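Local structure of prephenate dehydrogenase (Aquifex aeolicus, 2G5C) at the interface of chains A and B. The protein catalyses the NAD+-dependent oxidative decarboxylation of prephenate to 4-hydroxyphenylpyruvate, a step in the biosynthesis of tyrosine. Sequence-based numbering; all coordinates share one arbitrary frame. Chains: chain A/B, prephenate dehydrogenase.

Contact 1: the interface of chains A and B. Residues chain A 187-188, 190-191, 218-219; chain B 194, 219.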
loop_
_atom_site.group_PDB
_atom_site.type_symbol
_atom_site.label_atom_id
_atom_site.label_comp_id
_atom_site.label_asym_id
_atom_site.label_seq_id
_atom_site.Cartn_x
_atom_site.Cartn_y
_atom_site.Cartn_z
ATOM N N PRO A 187 0.428 8.505 -5.109
ATOM C CA PRO A 187 0.661 7.214 -4.454
ATOM C C PRO A 187 1.425 6.251 -5.358
ATOM O O PRO A 187 2.277 5.493 -4.896
ATOM C CB PRO A 187 -0.754 6.723 -4.154
ATOM C CG PRO A 187 -1.487 7.990 -3.886
ATOM C CD PRO A 187 -0.983 8.910 -4.973
ATOM N N HIS A 188 1.120 6.278 -6.653
ATOM C CA HIS A 188 1.819 5.403 -7.585
ATOM C C HIS A 188 3.255 5.880 -7.773
ATOM O O HIS A 188 4.189 5.079 -7.742
ATOM C CB HIS A 188 1.076 5.334 -8.933
ATOM C CG HIS A 188 -0.082 4.382 -8.929
ATOM N ND1 HIS A 188 -1.275 4.657 -8.295
ATOM C CD2 HIS A 188 -0.210 3.133 -9.442
ATOM C CE1 HIS A 188 -2.088 3.622 -8.415
ATOM N NE2 HIS A 188 -1.466 2.682 -9.106
ATOM N N VAL A 190 5.037 7.421 -5.718
ATOM C CA VAL A 190 5.733 7.071 -4.486
ATOM C C VAL A 190 6.183 5.608 -4.484
ATOM O O VAL A 190 7.305 5.297 -4.087
ATOM C CB VAL A 190 4.825 7.351 -3.256
ATOM C CG1 VAL A 190 5.312 6.577 -2.050
ATOM C CG2 VAL A 190 4.839 8.844 -2.953
ATOM N N ALA A 191 5.308 4.714 -4.935
ATOM C CA ALA A 191 5.630 3.287 -4.980
ATOM C C ALA A 191 6.767 3.022 -5.970
ATOM O O ALA A 191 7.684 2.243 -5.688
ATOM C CB ALA A 191 4.400 2.487 -5.374
ATOM N N ASP A 218 2.581 -3.505 1.158
ATOM C CA ASP A 218 1.498 -2.566 0.873
ATOM C C ASP A 218 1.736 -1.893 -0.475
ATOM O O ASP A 218 0.788 -1.597 -1.201
ATOM C CB ASP A 218 1.402 -1.483 1.956
ATOM C CG ASP A 218 0.688 -1.961 3.213
ATOM O OD1 ASP A 218 0.323 -1.104 4.050
ATOM O OD2 ASP A 218 0.493 -3.185 3.369
ATOM N N PHE A 219 3.006 -1.663 -0.800
ATOM C CA PHE A 219 3.391 -1.011 -2.051
ATOM C C PHE A 219 3.707 -2.013 -3.155
ATOM O O PHE A 219 4.131 -1.628 -4.246
ATOM C CB PHE A 219 4.611 -0.112 -1.818
ATOM C CG PHE A 219 4.379 0.964 -0.798
ATOM C CD1 PHE A 219 3.793 2.172 -1.162
ATOM C CD2 PHE A 219 4.706 0.753 0.540
ATOM C CE1 PHE A 219 3.536 3.154 -0.205
ATOM C CE2 PHE A 219 4.450 1.730 1.501
ATOM C CZ PHE A 219 3.866 2.930 1.130
ATOM N N LEU B 194 1.958 10.302 3.400
ATOM C CA LEU B 194 0.979 10.308 2.321
ATOM C C LEU B 194 -0.366 10.760 2.880
ATOM O O LEU B 194 -1.090 11.525 2.245
ATOM C CB LEU B 194 0.838 8.916 1.700
ATOM C CG LEU B 194 1.753 8.602 0.512
ATOM C CD1 LEU B 194 1.637 7.126 0.136
ATOM C CD2 LEU B 194 1.363 9.486 -0.666
ATOM N N PHE B 219 -1.833 1.319 0.295
ATOM C CA PHE B 219 -0.534 1.902 0.607
ATOM C C PHE B 219 -0.473 2.572 1.979
ATOM O O PHE B 219 0.609 2.731 2.534
ATOM C CB PHE B 219 -0.140 2.943 -0.451
ATOM C CG PHE B 219 0.102 2.373 -1.823
ATOM C CD1 PHE B 219 0.076 1.001 -2.047
ATOM C CD2 PHE B 219 0.361 3.221 -2.897
ATOM C CE1 PHE B 219 0.305 0.484 -3.323
ATOM C CE2 PHE B 219 0.593 2.714 -4.175
ATOM C CZ PHE B 219 0.565 1.343 -4.388
#

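Contact 2: the interface of chains A and B. Residues chain A 274-275, 278-279; chain B 195, 217, 220-221, 223-224.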
loop_
_atom_site.group_PDB
_atom_site.type_symbol
_atom_site.label_atom_id
_atom_site.label_comp_id
_atom_site.label_asym_id
_atom_site.label_seq_id
_atom_site.Cartn_x
_atom_site.Cartn_y
_atom_site.Cartn_z
ATOM N N VAL A 274 -2.613 11.605 11.792
ATOM C CA VAL A 274 -2.672 10.809 10.585
ATOM C C VAL A 274 -3.455 9.517 10.829
ATOM O O VAL A 274 -4.225 9.086 9.976
ATOM C CB VAL A 274 -1.254 10.478 10.088
ATOM C CG1 VAL A 274 -1.289 9.294 9.142
ATOM C CG2 VAL A 274 -0.670 11.693 9.385
ATOM N N LYS A 275 -3.270 8.901 11.989
ATOM C CA LYS A 275 -3.987 7.661 12.271
ATOM C C LYS A 275 -5.497 7.893 12.291
ATOM O O LYS A 275 -6.257 7.122 11.700
ATOM C CB LYS A 275 -3.541 7.059 13.606
ATOM C CG LYS A 275 -4.242 5.742 13.912
ATOM C CD LYS A 275 -3.935 5.222 15.300
ATOM C CE LYS A 275 -4.724 3.944 15.569
ATOM N NZ LYS A 275 -4.483 3.384 16.930
ATOM N N ARG A 278 -6.775 8.478 8.760
ATOM C CA ARG A 278 -6.796 7.242 7.986
ATOM C C ARG A 278 -7.928 6.318 8.446
ATOM O O ARG A 278 -8.519 5.605 7.641
ATOM C CB ARG A 278 -5.455 6.513 8.092
ATOM C CG ARG A 278 -5.425 5.186 7.346
ATOM C CD ARG A 278 -5.822 5.348 5.881
ATOM N NE ARG A 278 -5.754 4.077 5.161
ATOM C CZ ARG A 278 -6.597 3.065 5.350
ATOM N NH1 ARG A 278 -7.586 3.177 6.229
ATOM N NH2 ARG A 278 -6.436 1.930 4.683
HETATM N N MSE A 279 -8.228 6.330 9.738
HETATM C CA MSE A 279 -9.305 5.487 10.247
HETATM C C MSE A 279 -10.661 5.957 9.748
HETATM O O MSE A 279 -11.542 5.145 9.481
HETATM C CB MSE A 279 -9.321 5.480 11.774
HETATM C CG MSE A 279 -8.131 4.798 12.408
HETATM SE SE MSE A 279 -8.396 4.575 14.306
HETATM C CE MSE A 279 -8.108 6.404 14.873
ATOM N N VAL B 195 -0.708 10.282 4.070
ATOM C CA VAL B 195 -1.966 10.691 4.671
ATOM C C VAL B 195 -1.894 12.167 5.050
ATOM O O VAL B 195 -2.848 12.920 4.844
ATOM C CB VAL B 195 -2.294 9.857 5.923
ATOM C CG1 VAL B 195 -3.563 10.397 6.598
ATOM C CG2 VAL B 195 -2.502 8.405 5.525
ATOM N N LYS B 217 -5.575 3.481 -0.153
ATOM C CA LYS B 217 -5.856 2.797 1.106
ATOM C C LYS B 217 -4.908 1.636 1.399
ATOM O O LYS B 217 -4.490 1.441 2.546
ATOM C CB LYS B 217 -7.305 2.315 1.120
ATOM C CG LYS B 217 -8.316 3.454 1.262
ATOM C CD LYS B 217 -9.732 3.015 0.898
ATOM C CE LYS B 217 -10.183 1.819 1.729
ATOM N NZ LYS B 217 -10.131 2.094 3.195
ATOM N N THR B 220 -1.621 2.954 2.533
ATOM C CA THR B 220 -1.637 3.652 3.822
ATOM C C THR B 220 -2.258 2.905 4.994
ATOM O O THR B 220 -2.467 3.483 6.056
ATOM C CB THR B 220 -2.371 5.010 3.699
ATOM O OG1 THR B 220 -3.748 4.785 3.375
ATOM C CG2 THR B 220 -1.748 5.852 2.607
ATOM N N ARG B 221 -2.552 1.626 4.814
ATOM C CA ARG B 221 -3.152 0.854 5.893
ATOM C C ARG B 221 -2.254 0.861 7.131
ATOM O O ARG B 221 -2.742 0.884 8.260
ATOM C CB ARG B 221 -3.400 -0.582 5.433
ATOM C CG ARG B 221 -4.041 -1.476 6.478
ATOM C CD ARG B 221 -4.077 -2.915 5.989
ATOM N NE ARG B 221 -2.744 -3.387 5.611
ATOM C CZ ARG B 221 -1.737 -3.558 6.465
ATOM N NH1 ARG B 221 -1.900 -3.301 7.756
ATOM N NH2 ARG B 221 -0.558 -3.977 6.024
ATOM N N ALA B 223 -0.615 3.228 8.206
ATOM C CA ALA B 223 -0.630 4.541 8.843
ATOM C C ALA B 223 -1.554 4.519 10.062
ATOM O O ALA B 223 -1.633 5.493 10.820
ATOM C CB ALA B 223 -1.090 5.605 7.857
ATOM N N LYS B 224 -2.251 3.402 10.249
ATOM C CA LYS B 224 -3.161 3.243 11.383
ATOM C C LYS B 224 -2.467 2.607 12.587
ATOM O O LYS B 224 -3.088 2.376 13.622
ATOM C CB LYS B 224 -4.361 2.394 10.964
ATOM C CG LYS B 224 -5.283 3.113 9.994
ATOM C CD LYS B 224 -5.971 2.157 9.034
ATOM C CE LYS B 224 -6.878 1.185 9.752
ATOM N NZ LYS B 224 -7.525 0.262 8.787
#

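Contact 1: the interface of chains A and B
B:Phe219 and A:Phe219, the same residue of the two subunits, cross obliquely, one side of the A:Phe219 ring lying over the rim of a B:Phe219 face, the ring planes about 34° apart. A:Phe219 CD1 sits over this face, 3.8 Å from B:Phe219 CG and displaced from the ring centre. CE1 of A:Phe219 continues past the rim to the stem, 3.7 Å from B:Phe219 CB. The carbonyl oxygen B:Phe219 O lies over a face of the A:Phe219 ring at its tip, 3.6 Å from CZ.

The CD2-CE2 edge of the B:Phe219 ring lies against helix 173-201 of chain A. The backbone of A:Pro187 lies at this edge, where the carbonyl oxygen A:Pro187 O is 3.3 Å from B:Phe219 CE2. The proline ring flanks the same edge, with A:Pro187 CB 3.9 Å from B:Phe219 CD2. One helical turn on, the methyl of A:Ala191 approaches the face that A:Phe219 also touches, its CB 4.0 Å from B:Phe219 CE2. On the opposite edge the ring runs beside the backbone of poorly ordered A:Asp218, where the modelled contact is too short to trust.

Both phenylalanines set CG anti to their carbonyl carbon, yet the rings are turned differently: chi2 is -85° in A:Phe219 and -5° in B:Phe219. The latter, an unusual and probably strained rotation, brings the B ring nearly into the plane of its own CA, CB and CG. The pair departs locally from two-fold symmetry in the model, though A:Phe219 is the last residue modelled before a gap in its chain. Farther out, A:Val190 and B:Leu194 touch loosely, tip to tip, with their CG2 and CD2 methyls 4.2 Å apart.

The patch is held by apolar and van der Waals contact, with B:Phe219 hiding 113 Å² against the partner. It probably forms part of the apolar core of the dimer interface, helping to join the helical dimerization regions of the two subunits.

Contact 2: the interface of chains A and B
A:Arg278 grips B:Thr220 and B:Lys217 in a mixed polar and apolar dimer interface, where the C-terminal helix 264-279 of one subunit is fastened to the partner's dimerization domain, that of the prephenate/arogenate dehydrogenase family. The arginine chain bends at chi2 (55°) and then runs out straight through CD to NE, presenting two N-H groups along one edge. NE donates to the threonine hydroxyl, B:Thr220 OG1, at 2.8 Å. NH2 donates almost straight (168° at the hydrogen) to the backbone carbonyl B:Lys217 O, at 2.9 Å. Both acceptors lie close to the guanidinium plane, which should fix its rotation, although NH2 itself is tilted from the plane of the carbonyl. B:Lys217 and B:Thr220 belong to the last turn of helix 214-220, whose C-terminal carbonyl dipoles may assist the positively charged group.

Lysine methylenes flank the guanidinium on opposite faces. CG of B:Lys217 lies 4.1 Å from the plane on one side; on the other, B:Lys224 CD is 3.4 Å from A:Arg278 NH1. Nearer the stem, the CG atoms of A:Arg278 and B:Lys224 also meet at 3.4 Å. The two lysine amino groups end near the guanidinium, a probably repulsive cluster of charge that the polar bonds would help to offset.

Toward the start of the A segment, A:Val274 presses its CG1 methyl onto B:Val195 CB at 3.4 Å, a tight fit. The same methyl faces B:Ala223 CB at 3.9 Å. Next to the valine in sequence, the extended A:Lys275 chain passes alongside the B:Lys224 backbone, with its CG 3.7 Å from B:Lys224 CA.

Contact 1 and contact 2 lie about 12 Å apart, measured between the centres of their C-alpha atoms, and share two elements of chain B; contact 2 adds the 3-10 helix 221-224. Helix 173-200 supplies neighbouring residues, B:Leu194 to contact 1 and B:Val195 to contact 2. Helix 214-220 sends B:Phe219 one way and B:Lys217 and B:Thr220 the other. Chain A answers with helix 173-201 and the 218-219 segment in contact 1, its C-terminal helix in contact 2. Helix 214-220 is therefore held between an apolar patch and a polar clasp. Two-fold symmetry should give each contact a twin, although the 214-220 region is modelled differently in the two chains.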